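HD domain-containing protein (Aquifex aeolicus, PDB 2HEK) is of uncertain function but binds zinc and GDP at separate sites and, as an HD-domain family member, may act as a dGTPase. Local coordinates at residues E132-G140 and E146-T155. Sequence-based numbering, arbitrary orientation.
Sequences ERLVRITLG and EEKLLSEIIT
R136 meets the carboxylate of E147 side-on with two nitrogens. R136 NE bonds to E147 OE1 at 2.8 Å, and R136 NH2 bonds to E147 OE2 at 2.9 Å. Both oxygens lie close to the R136 guanidinium plane; the nitrogens come from the syn side but tilted out of the carboxylate plane. The two flat groups are turned 30° against each other. A bend at chi3 (-67°) swings the R136 guanidinium back along its own helix, with E132 O above the rim of one face. E147 reaches it with a chain extended beyond CG. R133 approaches the same carboxylate less directly. R133 CG packs on E147 OE2 at 3.4 Å, while R133 NE makes a long salt bridge to E147 OE2. R133 NH2 forms a salt bridge with E73, and E146 CG lies at the edge of the R133 guanidinium, near its plane. E147 OE1 also accepts from E143 N in the connecting loop.

Further along, I137 is a knob among E147, L150, S151 and I154. I137 CD1 lies against L150 CD1 at 3.8 Å, and I137 CG2 touches I154 CD1 at 3.9 Å. S151 OG donates to I137 O at 2.9 Å, in the carbonyl plane on a lone pair. G140 N bonds to I137 O too, within the Schellman motif that ends the first helix.

The contact joins consecutive HD-domain helices, crossing at -49°, beside the zinc site: I154 neighbours the zinc ligand D161. Its chemistry is graded, from a charged network at one end to an apolar knob and then a serine bond to a helix-end carbonyl. The two-pronged grip probably keeps the buried E147 ionised and limits rotation of its carboxylate.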
ATOM      1  N   GLU A 132     -16.591  30.905 -22.708  1.00 30.37           N
ATOM      2  CA  GLU A 132     -15.489  30.999 -23.683  1.00 30.12           C
ATOM      3  C   GLU A 132     -14.153  30.849 -22.981  1.00 28.66           C
ATOM      4  O   GLU A 132     -13.242  30.306 -23.565  1.00 30.68           O
ATOM      5  CB  GLU A 132     -15.496  32.317 -24.475  1.00 32.14           C
ATOM      6  CG  GLU A 132     -16.793  32.597 -25.226  1.00 33.51           C
ATOM      7  CD  GLU A 132     -17.079  31.588 -26.333  1.00 39.20           C
ATOM      8  OE1 GLU A 132     -16.139  31.138 -27.040  1.00 43.17           O
ATOM      9  OE2 GLU A 132     -18.262  31.231 -26.509  1.00 42.60           O
ATOM     10  N   ARG A 133     -14.036  31.352 -21.748  1.00 26.53           N
ATOM     11  CA  ARG A 133     -12.788  31.240 -20.976  1.00 31.31           C
ATOM     12  C   ARG A 133     -12.529  29.785 -20.556  1.00 32.76           C
ATOM     13  O   ARG A 133     -11.415  29.306 -20.690  1.00 31.99           O
ATOM     14  CB  ARG A 133     -12.838  32.150 -19.740  1.00 32.14           C
ATOM     15  CG  ARG A 133     -12.865  33.640 -20.131  1.00 33.82           C
ATOM     16  CD  ARG A 133     -13.057  34.535 -18.943  1.00 33.05           C
ATOM     17  NE  ARG A 133     -11.892  34.585 -18.041  1.00 36.88           N
ATOM     18  CZ  ARG A 133     -11.868  34.153 -16.780  1.00 36.13           C
ATOM     19  NH1 ARG A 133     -12.928  33.558 -16.242  1.00 34.98           N
ATOM     20  NH2 ARG A 133     -10.759  34.300 -16.054  1.00 36.50           N
ATOM     21  N   LEU A 134     -13.572  29.099 -20.071  1.00 30.66           N
ATOM     22  CA  LEU A 134     -13.494  27.659 -19.799  1.00 31.65           C
ATOM     23  C   LEU A 134     -12.957  26.878 -21.006  1.00 31.96           C
ATOM     24  O   LEU A 134     -12.084  26.029 -20.865  1.00 34.31           O
ATOM     25  CB  LEU A 134     -14.866  27.113 -19.387  1.00 29.90           C
ATOM     26  CG  LEU A 134     -14.943  25.615 -19.004  1.00 31.51           C
ATOM     27  CD1 LEU A 134     -16.136  25.443 -18.101  1.00 33.28           C
ATOM     28  CD2 LEU A 134     -15.126  24.745 -20.216  1.00 30.39           C
ATOM     29  N   VAL A 135     -13.485  27.154 -22.187  1.00 29.34           N
ATOM     30  CA  VAL A 135     -13.008  26.488 -23.410  1.00 32.26           C
ATOM     31  C   VAL A 135     -11.506  26.715 -23.668  1.00 34.20           C
ATOM     32  O   VAL A 135     -10.765  25.776 -23.921  1.00 37.08           O
ATOM     33  CB  VAL A 135     -13.833  26.907 -24.642  1.00 32.74           C
ATOM     34  CG1 VAL A 135     -13.124  26.445 -25.932  1.00 34.14           C
ATOM     35  CG2 VAL A 135     -15.243  26.330 -24.541  1.00 33.05           C
ATOM     36  N   ARG A 136     -11.054  27.957 -23.581  1.00 35.24           N
ATOM     37  CA  ARG A 136      -9.633  28.285 -23.771  1.00 33.30           C
ATOM     38  C   ARG A 136      -8.751  27.610 -22.732  1.00 33.48           C
ATOM     39  O   ARG A 136      -7.702  27.090 -23.058  1.00 34.21           O
ATOM     40  CB  ARG A 136      -9.421  29.816 -23.714  1.00 34.46           C
ATOM     41  CG  ARG A 136      -9.880  30.504 -25.006  1.00 36.86           C
ATOM     42  CD  ARG A 136      -9.375  31.959 -25.156  1.00 33.61           C
ATOM     43  NE  ARG A 136      -9.956  32.853 -24.158  1.00 37.44           N
ATOM     44  CZ  ARG A 136     -11.148  33.450 -24.314  1.00 34.36           C
ATOM     45  NH1 ARG A 136     -11.883  33.221 -25.388  1.00 34.55           N
ATOM     46  NH2 ARG A 136     -11.611  34.240 -23.392  1.00 29.73           N
ATOM     47  N   ILE A 137      -9.177  27.675 -21.481  1.00 33.20           N
ATOM     48  CA  ILE A 137      -8.472  27.090 -20.363  1.00 32.74           C
ATOM     49  C   ILE A 137      -8.316  25.577 -20.595  1.00 34.94           C
ATOM     50  O   ILE A 137      -7.201  25.032 -20.517  1.00 33.09           O
ATOM     51  CB  ILE A 137      -9.197  27.416 -19.043  1.00 33.00           C
ATOM     52  CG1 ILE A 137      -8.986  28.899 -18.714  1.00 32.52           C
ATOM     53  CG2 ILE A 137      -8.707  26.493 -17.827  1.00 33.90           C
ATOM     54  CD1 ILE A 137      -9.981  29.445 -17.764  1.00 32.05           C
ATOM     55  N   THR A 138      -9.413  24.920 -20.948  1.00 33.32           N
ATOM     56  CA  THR A 138      -9.357  23.484 -21.140  1.00 36.42           C
ATOM     57  C   THR A 138      -8.550  23.061 -22.373  1.00 38.37           C
ATOM     58  O   THR A 138      -7.989  21.969 -22.391  1.00 38.14           O
ATOM     59  CB  THR A 138     -10.748  22.799 -21.098  1.00 37.01           C
ATOM     60  OG1 THR A 138     -10.567  21.464 -20.599  1.00 39.28           O
ATOM     61  CG2 THR A 138     -11.419  22.765 -22.484  1.00 36.66           C
ATOM     62  N   LEU A 139      -8.474  23.910 -23.397  1.00 37.49           N
ATOM     63  CA  LEU A 139      -7.710  23.538 -24.583  1.00 38.18           C
ATOM     64  C   LEU A 139      -6.264  23.950 -24.501  1.00 37.29           C
ATOM     65  O   LEU A 139      -5.503  23.701 -25.433  1.00 39.91           O
ATOM     66  CB  LEU A 139      -8.317  24.131 -25.853  1.00 37.91           C
ATOM     67  CG  LEU A 139      -9.751  23.750 -26.161  1.00 40.36           C
ATOM     68  CD1 LEU A 139     -10.184  24.468 -27.432  1.00 42.63           C
ATOM     69  CD2 LEU A 139      -9.872  22.264 -26.312  1.00 42.71           C
ATOM     70  N   GLY A 140      -5.883  24.597 -23.414  1.00 37.14           N
ATOM     71  CA  GLY A 140      -4.536  25.175 -23.314  1.00 41.78           C
ATOM     72  C   GLY A 140      -4.267  26.316 -24.313  1.00 43.57           C
ATOM     73  O   GLY A 140      -3.155  26.440 -24.834  1.00 40.37           O
ATOM     74  N   GLU A 146      -4.516  35.424 -16.297  1.00 47.69           N
ATOM     75  CA  GLU A 146      -5.415  34.625 -15.470  1.00 46.34           C
ATOM     76  C   GLU A 146      -5.737  33.318 -16.182  1.00 44.26           C
ATOM     77  O   GLU A 146      -5.634  32.253 -15.579  1.00 44.65           O
ATOM     78  CB  GLU A 146      -6.695  35.396 -15.114  1.00 49.46           C
ATOM     79  CG  GLU A 146      -7.776  34.586 -14.340  1.00 51.10           C
ATOM     80  CD  GLU A 146      -7.406  34.158 -12.895  1.00 53.53           C
ATOM     81  OE1 GLU A 146      -6.218  34.219 -12.469  1.00 54.33           O
ATOM     82  OE2 GLU A 146      -8.336  33.728 -12.175  1.00 51.89           O
ATOM     83  N   GLU A 147      -6.104  33.394 -17.462  1.00 38.49           N
ATOM     84  CA  GLU A 147      -6.426  32.201 -18.202  1.00 38.54           C
ATOM     85  C   GLU A 147      -5.215  31.276 -18.281  1.00 38.85           C
ATOM     86  O   GLU A 147      -5.379  30.065 -18.225  1.00 36.66           O
ATOM     87  CB  GLU A 147      -6.931  32.507 -19.582  1.00 36.78           C
ATOM     88  CG  GLU A 147      -8.370  33.127 -19.616  1.00 39.97           C
ATOM     89  CD  GLU A 147      -8.798  33.519 -21.038  1.00 41.12           C
ATOM     90  OE1 GLU A 147      -8.199  33.008 -22.007  1.00 40.06           O
ATOM     91  OE2 GLU A 147      -9.749  34.333 -21.201  1.00 44.46           O
ATOM     92  N   LYS A 148      -4.017  31.846 -18.405  1.00 37.09           N
ATOM     93  CA  LYS A 148      -2.804  31.032 -18.504  1.00 39.12           C
ATOM     94  C   LYS A 148      -2.535  30.288 -17.194  1.00 36.75           C
ATOM     95  O   LYS A 148      -2.234  29.099 -17.229  1.00 33.03           O
ATOM     96  CB  LYS A 148      -1.579  31.852 -18.947  1.00 43.20           C
ATOM     97  CG  LYS A 148      -0.276  31.023 -19.090  1.00 43.49           C
ATOM     98  CD  LYS A 148       0.900  31.932 -19.419  1.00 48.05           C
ATOM     99  CE  LYS A 148       2.187  31.163 -19.696  1.00 51.24           C
ATOM    100  NZ  LYS A 148       3.321  32.137 -20.066  1.00 58.75           N
ATOM    101  N   LEU A 149      -2.656  30.964 -16.053  1.00 36.68           N
ATOM    102  CA  LEU A 149      -2.483  30.282 -14.763  1.00 38.64           C
ATOM    103  C   LEU A 149      -3.472  29.114 -14.626  1.00 39.07           C
ATOM    104  O   LEU A 149      -3.100  28.012 -14.207  1.00 36.20           O
ATOM    105  CB  LEU A 149      -2.658  31.256 -13.573  1.00 37.98           C
ATOM    106  CG  LEU A 149      -2.694  30.666 -12.159  1.00 39.72           C
ATOM    107  CD1 LEU A 149      -1.350  29.981 -11.802  1.00 43.32           C
ATOM    108  CD2 LEU A 149      -3.026  31.723 -11.113  1.00 40.19           C
ATOM    109  N   LEU A 150      -4.739  29.372 -14.954  1.00 33.84           N
ATOM    110  CA  LEU A 150      -5.774  28.378 -14.768  1.00 33.79           C
ATOM    111  C   LEU A 150      -5.536  27.221 -15.700  1.00 31.81           C
ATOM    112  O   LEU A 150      -5.696  26.065 -15.293  1.00 32.21           O
ATOM    113  CB  LEU A 150      -7.198  28.985 -14.964  1.00 35.53           C
ATOM    114  CG  LEU A 150      -7.635  30.050 -13.940  1.00 36.56           C
ATOM    115  CD1 LEU A 150      -9.087  30.478 -14.174  1.00 37.81           C
ATOM    116  CD2 LEU A 150      -7.486  29.501 -12.503  1.00 39.56           C
ATOM    117  N   SER A 151      -5.126  27.528 -16.937  1.00 25.82           N
ATOM    118  CA  SER A 151      -4.858  26.497 -17.925  1.00 29.64           C
ATOM    119  C   SER A 151      -3.666  25.616 -17.514  1.00 32.88           C
ATOM    120  O   SER A 151      -3.699  24.400 -17.731  1.00 31.17           O
ATOM    121  CB  SER A 151      -4.583  27.120 -19.281  1.00 31.16           C
ATOM    122  OG  SER A 151      -4.556  26.103 -20.251  1.00 34.75           O
ATOM    123  N   GLU A 152      -2.643  26.232 -16.904  1.00 34.21           N
ATOM    124  CA  GLU A 152      -1.462  25.513 -16.364  1.00 34.94           C
ATOM    125  C   GLU A 152      -1.866  24.490 -15.296  1.00 33.10           C
ATOM    126  O   GLU A 152      -1.263  23.414 -15.199  1.00 30.84           O
ATOM    127  CB  GLU A 152      -0.462  26.485 -15.726  1.00 38.07           C
ATOM    128  CG  GLU A 152       0.408  27.214 -16.720  1.00 41.17           C
ATOM    129  CD  GLU A 152       1.414  28.198 -16.080  1.00 44.76           C
ATOM    130  OE1 GLU A 152       1.508  28.335 -14.834  1.00 47.38           O
ATOM    131  OE2 GLU A 152       2.102  28.874 -16.868  1.00 51.93           O
ATOM    132  N   ILE A 153      -2.875  24.838 -14.497  1.00 31.51           N
ATOM    133  CA  ILE A 153      -3.344  23.946 -13.441  1.00 32.20           C
ATOM    134  C   ILE A 153      -3.808  22.597 -14.023  1.00 30.37           C
ATOM    135  O   ILE A 153      -3.588  21.551 -13.419  1.00 33.59           O
ATOM    136  CB  ILE A 153      -4.416  24.615 -12.552  1.00 31.80           C
ATOM    137  CG1 ILE A 153      -3.774  25.743 -11.716  1.00 32.77           C
ATOM    138  CG2 ILE A 153      -5.179  23.549 -11.665  1.00 30.45           C
ATOM    139  CD1 ILE A 153      -4.785  26.585 -10.884  1.00 32.21           C
ATOM    140  N   ILE A 154      -4.392  22.631 -15.207  1.00 30.39           N
ATOM    141  CA  ILE A 154      -4.893  21.438 -15.871  1.00 32.43           C
ATOM    142  C   ILE A 154      -3.908  20.785 -16.844  1.00 34.32           C
ATOM    143  O   ILE A 154      -3.730  19.560 -16.788  1.00 33.00           O
ATOM    144  CB  ILE A 154      -6.216  21.696 -16.613  1.00 32.17           C
ATOM    145  CG1 ILE A 154      -7.311  22.119 -15.632  1.00 33.43           C
ATOM    146  CG2 ILE A 154      -6.694  20.400 -17.354  1.00 33.00           C
ATOM    147  CD1 ILE A 154      -8.426  22.825 -16.401  1.00 38.99           C
ATOM    148  N   THR A 155      -3.243  21.590 -17.693  1.00 32.91           N
ATOM    149  CA  THR A 155      -2.544  21.093 -18.882  1.00 31.03           C
ATOM    150  C   THR A 155      -1.021  21.234 -18.758  1.00 32.27           C
ATOM    151  O   THR A 155      -0.281  20.807 -19.655  1.00 31.90           O
ATOM    152  CB  THR A 155      -2.990  21.874 -20.167  1.00 34.72           C
ATOM    153  OG1 THR A 155      -2.671  23.251 -19.985  1.00 35.36           O
ATOM    154  CG2 THR A 155      -4.555  21.762 -20.423  1.00 36.14           C
TER
HETATM  155  O   HOH W   1     -10.160  36.243 -19.658  1.00 51.53           O